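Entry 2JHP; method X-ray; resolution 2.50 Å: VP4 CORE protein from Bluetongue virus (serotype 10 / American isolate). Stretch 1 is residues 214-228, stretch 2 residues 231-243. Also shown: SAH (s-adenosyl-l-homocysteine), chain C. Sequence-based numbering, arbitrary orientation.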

ATOM      1  N   ARG A 214      14.582   2.708  12.827  1.00 16.88           N
ATOM      2  CA  ARG A 214      13.925   3.347  13.957  1.00 30.13           C
ATOM      3  C   ARG A 214      14.717   3.276  15.248  1.00 25.09           C
ATOM      4  O   ARG A 214      14.514   4.108  16.140  1.00 25.30           O
ATOM      5  CB  ARG A 214      12.487   2.870  14.162  1.00 25.19           C
ATOM      6  CG  ARG A 214      12.232   1.424  13.926  1.00 36.46           C
ATOM      7  CD  ARG A 214      10.731   1.173  13.978  1.00 46.70           C
ATOM      8  NE  ARG A 214       9.993   1.833  12.900  1.00 17.07           N
ATOM      9  CZ  ARG A 214       8.965   1.287  12.247  1.00 27.24           C
ATOM     10  NH1 ARG A 214       8.547   0.060  12.554  1.00 23.04           N
ATOM     11  NH2 ARG A 214       8.356   1.959  11.272  1.00 30.93           N
ATOM     12  N   PHE A 215      15.627   2.308  15.348  1.00 26.03           N
ATOM     13  CA  PHE A 215      16.592   2.327  16.442  1.00 32.69           C
ATOM     14  C   PHE A 215      17.479   3.575  16.362  1.00 23.43           C
ATOM     15  O   PHE A 215      17.512   4.375  17.302  1.00 25.30           O
ATOM     16  CB  PHE A 215      17.445   1.062  16.496  1.00 24.36           C
ATOM     17  CG  PHE A 215      18.470   1.091  17.592  1.00 20.66           C
ATOM     18  CD1 PHE A 215      18.099   0.831  18.914  1.00 30.54           C
ATOM     19  CD2 PHE A 215      19.804   1.413  17.316  1.00 12.80           C
ATOM     20  CE1 PHE A 215      19.041   0.869  19.947  1.00 18.69           C
ATOM     21  CE2 PHE A 215      20.764   1.451  18.336  1.00 18.15           C
ATOM     22  CZ  PHE A 215      20.383   1.175  19.656  1.00 21.76           C
ATOM     23  N   ARG A 216      18.165   3.743  15.231  1.00 32.88           N
ATOM     24  CA  ARG A 216      19.071   4.879  15.027  1.00 19.93           C
ATOM     25  C   ARG A 216      18.424   6.257  15.202  1.00 15.77           C
ATOM     26  O   ARG A 216      19.061   7.169  15.729  1.00 24.77           O
ATOM     27  CB  ARG A 216      19.787   4.792  13.677  1.00 22.15           C
ATOM     28  CG  ARG A 216      21.178   4.187  13.780  1.00 26.14           C
ATOM     29  CD  ARG A 216      22.070   4.551  12.585  1.00 95.63           C
ATOM     30  NE  ARG A 216      21.964   3.664  11.416  1.00 31.81           N
ATOM     31  CZ  ARG A 216      21.543   2.394  11.417  1.00 17.64           C
ATOM     32  NH1 ARG A 216      21.165   1.785  12.545  1.00 44.34           N
ATOM     33  NH2 ARG A 216      21.506   1.718  10.272  1.00 32.21           N
ATOM     34  N   ARG A 217      17.166   6.400  14.781  1.00 26.66           N
ATOM     35  CA  ARG A 217      16.459   7.682  14.877  1.00 34.65           C
ATOM     36  C   ARG A 217      15.988   8.026  16.309  1.00 15.25           C
ATOM     37  O   ARG A 217      15.383   9.085  16.541  1.00 34.34           O
ATOM     38  CB  ARG A 217      15.273   7.722  13.910  1.00 15.50           C
ATOM     39  CG  ARG A 217      15.604   7.528  12.433  1.00102.61           C
ATOM     40  CD  ARG A 217      14.397   7.858  11.540  1.00 23.00           C
ATOM     41  NE  ARG A 217      13.121   7.383  12.102  1.00 55.42           N
ATOM     42  CZ  ARG A 217      12.596   6.169  11.914  1.00 38.20           C
ATOM     43  NH1 ARG A 217      13.219   5.263  11.160  1.00 32.56           N
ATOM     44  NH2 ARG A 217      11.430   5.861  12.482  1.00 50.97           N
ATOM     45  N   VAL A 218      16.268   7.147  17.268  1.00 27.12           N
ATOM     46  CA  VAL A 218      15.780   7.349  18.624  1.00 13.44           C
ATOM     47  C   VAL A 218      16.924   7.563  19.608  1.00 17.22           C
ATOM     48  O   VAL A 218      17.961   6.909  19.510  1.00 25.32           O
ATOM     49  CB  VAL A 218      14.870   6.177  19.051  1.00 18.92           C
ATOM     50  CG1 VAL A 218      14.736   6.084  20.576  1.00  8.76           C
ATOM     51  CG2 VAL A 218      13.510   6.312  18.382  1.00 11.27           C
ATOM     52  N   LEU A 219      16.743   8.502  20.532  1.00 21.95           N
ATOM     53  CA  LEU A 219      17.674   8.647  21.642  1.00 25.88           C
ATOM     54  C   LEU A 219      17.188   7.841  22.856  1.00 20.11           C
ATOM     55  O   LEU A 219      16.111   8.090  23.399  1.00 22.18           O
ATOM     56  CB  LEU A 219      17.917  10.119  21.994  1.00 12.23           C
ATOM     57  CG  LEU A 219      18.905  10.364  23.143  1.00  8.46           C
ATOM     58  CD1 LEU A 219      20.263   9.719  22.855  1.00  8.70           C
ATOM     59  CD2 LEU A 219      19.058  11.859  23.461  1.00  9.26           C
ATOM     60  N   TRP A 220      18.005   6.874  23.260  1.00 14.41           N
ATOM     61  CA  TRP A 220      17.634   5.891  24.268  1.00 15.08           C
ATOM     62  C   TRP A 220      18.273   6.171  25.626  1.00 17.40           C
ATOM     63  O   TRP A 220      19.467   5.961  25.801  1.00 16.59           O
ATOM     64  CB  TRP A 220      18.085   4.509  23.802  1.00 19.48           C
ATOM     65  CG  TRP A 220      17.453   4.051  22.545  1.00 17.27           C
ATOM     66  CD1 TRP A 220      17.939   4.192  21.275  1.00 14.78           C
ATOM     67  CD2 TRP A 220      16.209   3.363  22.429  1.00 30.94           C
ATOM     68  NE1 TRP A 220      17.067   3.633  20.373  1.00 33.13           N
ATOM     69  CE2 TRP A 220      15.993   3.117  21.055  1.00  9.78           C
ATOM     70  CE3 TRP A 220      15.246   2.941  23.351  1.00 10.28           C
ATOM     71  CZ2 TRP A 220      14.856   2.462  20.580  1.00 15.94           C
ATOM     72  CZ3 TRP A 220      14.106   2.282  22.876  1.00 17.32           C
ATOM     73  CH2 TRP A 220      13.931   2.048  21.497  1.00 12.39           C
ATOM     74  N   HIS A 221      17.483   6.647  26.580  1.00 26.84           N
ATOM     75  CA  HIS A 221      17.941   6.753  27.962  1.00 23.80           C
ATOM     76  C   HIS A 221      17.504   5.492  28.683  1.00 25.85           C
ATOM     77  O   HIS A 221      16.313   5.268  28.881  1.00 20.19           O
ATOM     78  CB  HIS A 221      17.347   7.982  28.643  1.00 22.27           C
ATOM     79  CG  HIS A 221      18.042   9.263  28.302  1.00 35.70           C
ATOM     80  ND1 HIS A 221      19.282   9.592  28.806  1.00 24.16           N
ATOM     81  CD2 HIS A 221      17.660  10.306  27.528  1.00 15.10           C
ATOM     82  CE1 HIS A 221      19.640  10.779  28.347  1.00  5.67           C
ATOM     83  NE2 HIS A 221      18.674  11.233  27.569  1.00 29.39           N
ATOM     84  N   VAL A 222      18.461   4.656  29.054  1.00 14.82           N
ATOM     85  CA  VAL A 222      18.142   3.346  29.625  1.00 11.42           C
ATOM     86  C   VAL A 222      18.574   3.253  31.090  1.00  9.33           C
ATOM     87  O   VAL A 222      19.720   3.563  31.425  1.00 22.45           O
ATOM     88  CB  VAL A 222      18.721   2.168  28.779  1.00  7.67           C
ATOM     89  CG1 VAL A 222      18.167   2.204  27.352  1.00 17.67           C
ATOM     90  CG2 VAL A 222      20.235   2.187  28.760  1.00 25.19           C
ATOM     91  N   TYR A 223      17.649   2.839  31.953  1.00 18.52           N
ATOM     92  CA  TYR A 223      17.860   2.875  33.401  1.00 16.83           C
ATOM     93  C   TYR A 223      17.782   1.482  34.018  1.00 18.98           C
ATOM     94  O   TYR A 223      16.774   0.787  33.865  1.00 20.19           O
ATOM     95  CB  TYR A 223      16.815   3.759  34.085  1.00  6.60           C
ATOM     96  CG  TYR A 223      16.630   5.155  33.527  1.00 53.90           C
ATOM     97  CD1 TYR A 223      15.926   5.370  32.338  1.00 27.10           C
ATOM     98  CD2 TYR A 223      17.109   6.269  34.220  1.00 23.59           C
ATOM     99  CE1 TYR A 223      15.730   6.656  31.840  1.00 66.34           C
ATOM    100  CE2 TYR A 223      16.916   7.564  33.731  1.00 64.18           C
ATOM    101  CZ  TYR A 223      16.224   7.746  32.542  1.00  7.36           C
ATOM    102  OH  TYR A 223      16.030   9.013  32.055  1.00 43.55           O
ATOM    103  N   ASP A 224      18.850   1.089  34.713  1.00  8.38           N
ATOM    104  CA  ASP A 224      18.892  -0.172  35.471  1.00  2.93           C
ATOM    105  C   ASP A 224      20.218  -0.311  36.204  1.00 -6.81           C
ATOM    106  O   ASP A 224      21.278  -0.229  35.591  1.00  8.70           O
ATOM    107  CB  ASP A 224      18.684  -1.388  34.555  1.00 -8.37           C
ATOM    108  CG  ASP A 224      18.256  -2.619  35.312  1.00 40.17           C
ATOM    109  OD1 ASP A 224      18.962  -3.044  36.245  1.00 14.61           O
ATOM    110  OD2 ASP A 224      17.203  -3.172  34.962  1.00 18.49           O
ATOM    111  N   PRO A 225      20.164  -0.529  37.522  1.00 -9.56           N
ATOM    112  CA  PRO A 225      21.344  -0.883  38.340  1.00 -3.61           C
ATOM    113  C   PRO A 225      22.301  -1.936  37.731  1.00  6.74           C
ATOM    114  O   PRO A 225      23.516  -1.838  37.929  1.00 11.63           O
ATOM    115  CB  PRO A 225      20.719  -1.423  39.628  1.00 -4.37           C
ATOM    116  CG  PRO A 225      19.490  -0.624  39.777  1.00-16.79           C
ATOM    117  CD  PRO A 225      18.946  -0.421  38.352  1.00-11.43           C
ATOM    118  N   ILE A 226      21.767  -2.923  37.008  1.00 11.31           N
ATOM    119  CA  ILE A 226      22.596  -3.977  36.400  1.00 15.43           C
ATOM    120  C   ILE A 226      22.812  -3.824  34.882  1.00 29.95           C
ATOM    121  O   ILE A 226      23.231  -4.773  34.207  1.00 17.50           O
ATOM    122  CB  ILE A 226      22.070  -5.412  36.729  1.00 17.02           C
ATOM    123  CG1 ILE A 226      20.708  -5.678  36.063  1.00  5.73           C
ATOM    124  CG2 ILE A 226      22.032  -5.637  38.236  1.00 -3.05           C
ATOM    125  CD1 ILE A 226      20.517  -7.119  35.556  1.00  1.83           C
ATOM    126  N   ALA A 227      22.542  -2.633  34.350  1.00 72.59           N
ATOM    127  CA  ALA A 227      22.752  -2.362  32.927  1.00127.38           C
ATOM    128  C   ALA A 227      24.238  -2.328  32.569  1.00 98.91           C
ATOM    129  O   ALA A 227      25.013  -1.631  33.221  1.00 62.87           O
ATOM    130  CB  ALA A 227      22.075  -1.062  32.520  1.00147.43           C
ATOM    131  N   PRO A 228      24.638  -3.086  31.533  1.00 55.03           N
ATOM    132  CA  PRO A 228      26.029  -3.119  31.081  1.00 31.32           C
ATOM    133  C   PRO A 228      26.410  -1.873  30.269  1.00 37.80           C
ATOM    134  O   PRO A 228      25.554  -1.021  30.019  1.00 40.69           O
ATOM    135  CB  PRO A 228      26.064  -4.365  30.194  1.00  0.53           C
ATOM    136  CG  PRO A 228      24.698  -4.442  29.630  1.00 37.05           C
ATOM    137  CD  PRO A 228      23.785  -3.979  30.727  1.00 74.33           C
ATOM    138  N   SER A 231      28.293   0.912  23.882  1.00 17.80           N
ATOM    139  CA  SER A 231      29.116   1.751  23.018  1.00 26.84           C
ATOM    140  C   SER A 231      28.315   2.480  21.935  1.00 33.51           C
ATOM    141  O   SER A 231      28.871   3.301  21.208  1.00 25.00           O
ATOM    142  CB  SER A 231      30.208   0.901  22.370  1.00 14.09           C
ATOM    143  OG  SER A 231      29.632  -0.026  21.464  1.00  9.16           O
ATOM    144  N   ASP A 232      27.024   2.171  21.818  1.00 48.34           N
ATOM    145  CA  ASP A 232      26.152   2.892  20.895  1.00 71.08           C
ATOM    146  C   ASP A 232      25.947   4.328  21.372  1.00 52.46           C
ATOM    147  O   ASP A 232      25.536   4.550  22.512  1.00 35.71           O
ATOM    148  CB  ASP A 232      24.820   2.165  20.688  1.00 77.24           C
ATOM    149  CG  ASP A 232      24.862   1.198  19.514  1.00 -2.70           C
ATOM    150  OD1 ASP A 232      25.175   1.644  18.380  1.00 30.62           O
ATOM    151  OD2 ASP A 232      24.589  -0.007  19.714  1.00 58.50           O
ATOM    152  N   PRO A 233      26.275   5.305  20.506  1.00 40.50           N
ATOM    153  CA  PRO A 233      26.233   6.734  20.828  1.00 32.78           C
ATOM    154  C   PRO A 233      24.850   7.269  21.200  1.00 20.70           C
ATOM    155  O   PRO A 233      24.761   8.204  21.992  1.00 20.65           O
ATOM    156  CB  PRO A 233      26.750   7.401  19.551  1.00 46.13           C
ATOM    157  CG  PRO A 233      26.562   6.393  18.488  1.00  1.13           C
ATOM    158  CD  PRO A 233      26.752   5.071  19.133  1.00 21.36           C
ATOM    159  N   ASN A 234      23.789   6.688  20.643  1.00 17.07           N
ATOM    160  CA  ASN A 234      22.425   7.097  20.996  1.00 10.67           C
ATOM    161  C   ASN A 234      21.817   6.297  22.165  1.00 14.76           C
ATOM    162  O   ASN A 234      20.620   6.430  22.461  1.00 13.77           O
ATOM    163  CB  ASN A 234      21.500   7.076  19.767  1.00 -7.53           C
ATOM    164  CG  ASN A 234      21.323   5.676  19.189  1.00 -9.47           C
ATOM    165  OD1 ASN A 234      22.228   4.846  19.243  1.00 27.41           O
ATOM    166  ND2 ASN A 234      20.156   5.420  18.627  1.00 16.92           N
ATOM    167  N   VAL A 235      22.636   5.475  22.823  1.00 19.47           N
ATOM    168  CA  VAL A 235      22.219   4.809  24.067  1.00 21.42           C
ATOM    169  C   VAL A 235      22.972   5.364  25.263  1.00 19.74           C
ATOM    170  O   VAL A 235      24.164   5.112  25.450  1.00 20.93           O
ATOM    171  CB  VAL A 235      22.337   3.256  24.030  1.00 -5.60           C
ATOM    172  CG1 VAL A 235      21.776   2.666  25.304  1.00  9.96           C
ATOM    173  CG2 VAL A 235      21.586   2.686  22.818  1.00 22.12           C
ATOM    174  N   ILE A 236      22.248   6.138  26.059  1.00 19.61           N
ATOM    175  CA  ILE A 236      22.771   6.737  27.272  1.00 19.11           C
ATOM    176  C   ILE A 236      22.329   5.869  28.456  1.00 15.95           C
ATOM    177  O   ILE A 236      21.132   5.716  28.725  1.00 14.05           O
ATOM    178  CB  ILE A 236      22.334   8.217  27.386  1.00 14.02           C
ATOM    179  CG1 ILE A 236      23.011   9.032  26.282  1.00 66.01           C
ATOM    180  CG2 ILE A 236      22.683   8.792  28.747  1.00  8.87           C
ATOM    181  CD1 ILE A 236      22.350  10.358  25.997  1.00 10.73           C
ATOM    182  N   VAL A 237      23.315   5.298  29.145  1.00 15.15           N
ATOM    183  CA  VAL A 237      23.082   4.239  30.120  1.00 11.35           C
ATOM    184  C   VAL A 237      23.131   4.761  31.551  1.00 17.20           C
ATOM    185  O   VAL A 237      24.086   5.427  31.954  1.00 19.46           O
ATOM    186  CB  VAL A 237      24.077   3.065  29.899  1.00 -7.31           C
ATOM    187  CG1 VAL A 237      23.961   1.996  30.989  1.00-11.49           C
ATOM    188  CG2 VAL A 237      23.860   2.455  28.518  1.00 14.23           C
ATOM    189  N   HIS A 238      22.078   4.456  32.302  1.00 17.62           N
ATOM    190  CA  HIS A 238      21.974   4.859  33.696  1.00 21.47           C
ATOM    191  C   HIS A 238      21.862   3.630  34.592  1.00 21.00           C
ATOM    192  O   HIS A 238      20.968   2.799  34.408  1.00 19.02           O
ATOM    193  CB  HIS A 238      20.771   5.782  33.907  1.00 18.37           C
ATOM    194  CG  HIS A 238      20.719   6.935  32.953  1.00 16.69           C
ATOM    195  ND1 HIS A 238      21.529   8.044  33.079  1.00  7.55           N
ATOM    196  CD2 HIS A 238      19.958   7.149  31.853  1.00 19.97           C
ATOM    197  CE1 HIS A 238      21.271   8.892  32.099  1.00 -3.69           C
ATOM    198  NE2 HIS A 238      20.321   8.372  31.342  1.00  2.96           N
ATOM    199  N   ASN A 239      22.782   3.517  35.548  1.00 30.29           N
ATOM    200  CA  ASN A 239      22.754   2.433  36.529  1.00 23.69           C
ATOM    201  C   ASN A 239      22.059   2.878  37.808  1.00 21.87           C
ATOM    202  O   ASN A 239      22.432   2.493  38.916  1.00 19.02           O
ATOM    203  CB  ASN A 239      24.167   1.924  36.806  1.00 24.85           C
ATOM    204  CG  ASN A 239      24.882   1.493  35.541  1.00-15.03           C
ATOM    205  OD1 ASN A 239      26.054   1.831  35.328  1.00 -4.01           O
ATOM    206  ND2 ASN A 239      24.179   0.752  34.683  1.00 46.23           N
ATOM    207  N   ILE A 240      21.025   3.687  37.617  1.00 19.27           N
ATOM    208  CA  ILE A 240      20.269   4.306  38.683  1.00 25.27           C
ATOM    209  C   ILE A 240      19.007   3.491  38.927  1.00 29.02           C
ATOM    210  O   ILE A 240      18.412   2.954  37.993  1.00 33.55           O
ATOM    211  CB  ILE A 240      19.948   5.790  38.300  1.00 27.34           C
ATOM    212  CG1 ILE A 240      21.121   6.707  38.675  1.00  8.60           C
ATOM    213  CG2 ILE A 240      18.657   6.303  38.934  1.00  3.84           C
ATOM    214  CD1 ILE A 240      22.166   6.887  37.567  1.00 32.84           C
ATOM    215  N   MET A 241      18.621   3.376  40.191  1.00 25.29           N
ATOM    216  CA  MET A 241      17.318   2.831  40.538  1.00 22.81           C
ATOM    217  C   MET A 241      16.299   3.965  40.691  1.00 20.72           C
ATOM    218  O   MET A 241      16.507   4.914  41.448  1.00 21.31           O
ATOM    219  CB  MET A 241      17.403   1.977  41.802  1.00 27.97           C
ATOM    220  CG  MET A 241      16.091   1.331  42.166  1.00 74.08           C
ATOM    221  SD  MET A 241      16.264  -0.294  42.897  1.00 35.54           S
ATOM    222  CE  MET A 241      16.906  -1.264  41.539  1.00 20.33           C
ATOM    223  N   VAL A 242      15.195   3.847  39.966  1.00 17.01           N
ATOM    224  CA  VAL A 242      14.233   4.935  39.817  1.00 20.36           C
ATOM    225  C   VAL A 242      13.081   4.823  40.816  1.00 26.19           C
ATOM    226  O   VAL A 242      12.368   3.819  40.846  1.00 25.35           O
ATOM    227  CB  VAL A 242      13.701   4.977  38.366  1.00 22.17           C
ATOM    228  CG1 VAL A 242      12.684   6.102  38.175  1.00  8.80           C
ATOM    229  CG2 VAL A 242      14.865   5.120  37.381  1.00  0.71           C
ATOM    230  N   ASP A 243      12.910   5.857  41.639  1.00 30.14           N
ATOM    231  CA  ASP A 243      11.790   5.906  42.585  1.00 25.34           C
ATOM    232  C   ASP A 243      10.903   7.150  42.413  1.00 15.65           C
ATOM    233  O   ASP A 243       9.751   7.161  42.862  1.00 12.82           O
ATOM    234  CB  ASP A 243      12.259   5.717  44.049  1.00 23.89           C
ATOM    235  CG  ASP A 243      13.264   6.777  44.509  1.00 58.71           C
ATOM    236  OD1 ASP A 243      13.760   7.565  43.674  1.00 15.01           O
ATOM    237  OD2 ASP A 243      13.564   6.813  45.727  1.00 -2.73           O
TER
HETATM  238  N   SAH C1646      13.530  -5.075  30.146  1.00 23.02           N
HETATM  239  CA  SAH C1646      14.323  -6.286  30.531  1.00 30.27           C
HETATM  240  CB  SAH C1646      13.544  -7.223  31.458  1.00  5.58           C
HETATM  241  CG  SAH C1646      13.164  -6.590  32.793  1.00 23.71           C
HETATM  242  SD  SAH C1646      14.086  -7.333  34.155  1.00 38.74           S
HETATM  243  C   SAH C1646      14.803  -7.027  29.287  1.00 31.49           C
HETATM  244  O   SAH C1646      14.202  -6.929  28.216  1.00 32.51           O
HETATM  245  OXT SAH C1646      15.813  -7.730  29.327  1.00 49.20           O
HETATM  246  C5' SAH C1646      13.545  -6.109  35.364  1.00 20.83           C
HETATM  247  C4' SAH C1646      14.715  -5.213  35.727  1.00 31.39           C
HETATM  248  O4' SAH C1646      14.277  -4.089  36.444  1.00 26.03           O
HETATM  249  C3' SAH C1646      15.743  -5.895  36.614  1.00 27.59           C
HETATM  250  O3' SAH C1646      16.867  -6.175  35.820  1.00 22.62           O
HETATM  251  C2' SAH C1646      16.065  -4.885  37.705  1.00  5.55           C
HETATM  252  O2' SAH C1646      17.446  -4.623  37.770  1.00 49.50           O
HETATM  253  C1' SAH C1646      15.359  -3.635  37.226  1.00 29.06           C
HETATM  254  N9  SAH C1646      14.839  -2.731  38.263  1.00 46.31           N
HETATM  255  C8  SAH C1646      14.252  -3.042  39.461  1.00 24.84           C
HETATM  256  N7  SAH C1646      13.897  -1.885  40.068  1.00 57.23           N
HETATM  257  C5  SAH C1646      14.236  -0.849  39.271  1.00 42.35           C
HETATM  258  C6  SAH C1646      14.104   0.530  39.397  1.00 54.30           C
HETATM  259  N6  SAH C1646      13.543   1.053  40.482  1.00 26.20           N
HETATM  260  N1  SAH C1646      14.565   1.356  38.386  1.00 19.24           N
HETATM  261  C2  SAH C1646      15.148   0.818  37.261  1.00 11.89           C
HETATM  262  N3  SAH C1646      15.271  -0.554  37.143  1.00 44.99           N
HETATM  263  C4  SAH C1646      14.826  -1.370  38.131  1.00 22.67           C

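Two histidines on neighbouring strands share a hydrogen bond: His221 ND1 lies 3.0 Å from His238 NE2, edge to edge, with the ring planes 20° apart. One ring must donate and the other accept; the geometry does not assign the proton. His238 also forms an offset stack with the ring of Tyr223, centroids 4.6 Å apart: His238 CD2 lies over one face of the Tyr223 ring, while at its own edge the buried imidazole bonds His221.

Beneath these side chains runs a parallel pair, 219-223 beside 235-238. As parallel geometry demands, alternate residues of the first strand, Trp220 and Val222, do the bonding, and Asp224, just past the strand, continues the pattern: Trp220 N to Asn234 O (2.8 Å), Ile236 N to Trp220 O (2.8 Å), Val222 N to Ile236 O (2.9 Å), His238 N to Val222 O (2.7 Å) and Asp224 N to His238 O (2.7 Å). His221 and Tyr223 add CA-H...O contacts instead.

The face carrying Trp220, Val222, Val235 and Val237 is largely apolar. Val222 CG2 meets Val235 CG1 at 3.8 Å and Val237 CG2 at 3.6 Å, while Val235 CG2 reaches Phe215 CZ at 3.7 Å, tying the preceding helix to the sheet.

An asparagine works at each end. Asn234, the third residue of the type I turn from Asp232 to Val235, sends ND2 to Val218 O (2.8 Å), and that nitrogen lies over a face of the Phe215 ring. Asn239 ND2 bonds Asp224 O (3.2 Å) and, weakly, Ala227 O (2.9 Å), bracing the turn from Asp224 to Ala227.

Each stretch also contributes to the ligand site. Asp224 accepts from the ribose of SAH, O2' to OD1 at 2.7 Å and O3' to OD2 at 3.1 Å, whereas Val242 reads the adenine with its backbone, Val242 N to SAH N1 and SAH N6 to Val242 O, both 3.0 Å. The rule is economical: backbone sets the register, side chains specialise by face, and the segments that follow the strands supply the binding groups.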